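Local coordinates for protein glycerol-3-phosphate dehydrogenase [NAD(+)] 1 (Saccharomyces cerevisiae, PDB 4FGW) that catalyses the NAD-dependent interconversion of sn-glycerol 3-phosphate and dihydroxyacetone phosphate, driving glycerol production and accumulation that protects yeast cells during hyperosmotic stress, at residues Asn124-Leu130 with Ser149-Gly153. Numbering follows the deposited sequence.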
# COMPACT_ATOMS: atom_id res chain seq x y z
N ASN A 124 15.43 -6.48 -22.16
CA ASN A 124 15.84 -6.45 -20.77
C ASN A 124 17.31 -6.02 -20.62
O ASN A 124 18.17 -6.79 -20.16
CB ASN A 124 15.53 -7.79 -20.08
CG ASN A 124 15.36 -7.69 -18.59
OD1 ASN A 124 14.64 -8.49 -17.98
ND2 ASN A 124 16.00 -6.71 -17.96
N ILE A 125 17.58 -4.76 -20.91
CA ILE A 125 18.92 -4.17 -20.80
C ILE A 125 18.82 -2.85 -20.09
O ILE A 125 17.76 -2.30 -20.03
CB ILE A 125 19.55 -3.86 -22.20
CG1 ILE A 125 18.83 -2.70 -22.86
CG2 ILE A 125 19.55 -5.04 -23.09
CD1 ILE A 125 17.94 -3.13 -23.93
N PRO A 126 19.93 -2.32 -19.57
CA PRO A 126 19.84 -1.02 -18.87
C PRO A 126 19.46 0.10 -19.86
O PRO A 126 19.81 0.05 -21.04
CB PRO A 126 21.25 -0.81 -18.30
CG PRO A 126 21.93 -2.13 -18.41
CD PRO A 126 21.31 -2.82 -19.57
N HIS A 127 18.72 1.09 -19.36
CA HIS A 127 18.17 2.26 -20.06
C HIS A 127 19.15 2.97 -21.00
O HIS A 127 18.77 3.38 -22.10
CB HIS A 127 17.57 3.23 -19.03
CG HIS A 127 16.66 2.55 -18.05
ND1 HIS A 127 17.11 1.50 -17.24
CD2 HIS A 127 15.36 2.78 -17.76
CE1 HIS A 127 16.06 1.12 -16.53
NE2 HIS A 127 14.99 1.87 -16.80
N GLN A 128 20.42 3.09 -20.57
CA GLN A 128 21.50 3.72 -21.33
C GLN A 128 21.89 2.95 -22.61
O GLN A 128 22.50 3.53 -23.51
CB GLN A 128 22.73 4.01 -20.44
CG GLN A 128 23.40 2.77 -19.82
CD GLN A 128 22.90 2.42 -18.43
OE1 GLN A 128 21.73 2.64 -18.06
NE2 GLN A 128 23.78 1.82 -17.64
N PHE A 129 21.55 1.66 -22.69
CA PHE A 129 21.83 0.83 -23.87
C PHE A 129 20.70 0.68 -24.86
O PHE A 129 20.86 0.07 -25.88
CB PHE A 129 22.18 -0.58 -23.47
CG PHE A 129 23.25 -0.68 -22.47
CD1 PHE A 129 23.60 -1.89 -21.96
CD2 PHE A 129 23.90 0.42 -22.04
CE1 PHE A 129 24.57 -1.99 -21.04
CE2 PHE A 129 24.89 0.31 -21.13
CZ PHE A 129 25.22 -0.90 -20.62
N LEU A 130 19.54 1.19 -24.52
CA LEU A 130 18.38 1.16 -25.41
C LEU A 130 18.62 1.89 -26.75
O LEU A 130 18.35 1.28 -27.78
CB LEU A 130 17.09 1.64 -24.71
CG LEU A 130 15.77 1.32 -25.43
CD1 LEU A 130 15.52 -0.19 -25.48
CD2 LEU A 130 14.61 2.00 -24.75
N SER A 149 8.96 -4.79 -23.02
CA SER A 149 10.07 -4.08 -22.39
C SER A 149 10.02 -4.31 -20.88
O SER A 149 8.99 -4.06 -20.25
CB SER A 149 9.99 -2.58 -22.70
OG SER A 149 10.93 -1.84 -21.95
N CYS A 150 11.13 -4.81 -20.31
CA CYS A 150 11.32 -5.04 -18.88
C CYS A 150 12.08 -3.84 -18.25
O CYS A 150 12.56 -3.92 -17.13
CB CYS A 150 12.08 -6.34 -18.64
SG CYS A 150 11.24 -7.81 -19.29
N LEU A 151 12.23 -2.76 -19.01
CA LEU A 151 12.94 -1.56 -18.56
C LEU A 151 12.00 -0.75 -17.66
O LEU A 151 10.96 -0.26 -18.12
CB LEU A 151 13.46 -0.74 -19.76
CG LEU A 151 14.69 -1.32 -20.51
CD1 LEU A 151 14.33 -2.58 -21.33
CD2 LEU A 151 15.30 -0.29 -21.45
N LYS A 152 12.35 -0.63 -16.40
CA LYS A 152 11.52 0.05 -15.45
C LYS A 152 11.54 1.54 -15.58
O LYS A 152 12.55 2.12 -15.86
CB LYS A 152 11.94 -0.31 -14.05
CG LYS A 152 11.19 -1.45 -13.49
CD LYS A 152 11.46 -1.57 -12.03
CE LYS A 152 10.23 -1.68 -11.22
NZ LYS A 152 10.16 -3.00 -10.62
N GLY A 153 10.40 2.14 -15.35
CA GLY A 153 10.26 3.59 -15.42
C GLY A 153 9.92 4.09 -16.80
O GLY A 153 9.46 3.34 -17.67
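A single hydrogen bond links the two loops: His127 NE2 donates to the backbone Lys152 O at 2.6 Å, nearly in the plane of the imidazole, so that the 3-10 turn 127-129 is tied to the residue that probably binds substrate. The remaining contact is mostly apolar and centres on Leu151, whose side chain fills the concave side of 124-130. Leu151 CD2 lies 4.0 Å from Leu130 CD1, Leu151 CD1 4.5 Å from Ile125 CD1 and Leu151 CG 3.3 Å from Ile125 O. Phe129, a probable NAD(+) ligand, stays clear of 149-153, while the Lys152 amine forms a salt bridge with Asp301 and a hydrogen bond to Gly181 O, and the Lys152 side chain lies near that of Lys245, the probable proton acceptor. Both loops leave the C-terminal ends of adjacent parallel strands, 120-123 and 146-149, the edge where a Rossmann fold holds its dinucleotide; Trp45 of helix 44-59 touches Asn124 and Cys150, and helix 164-172 packs against His127, Leu130 and Leu151.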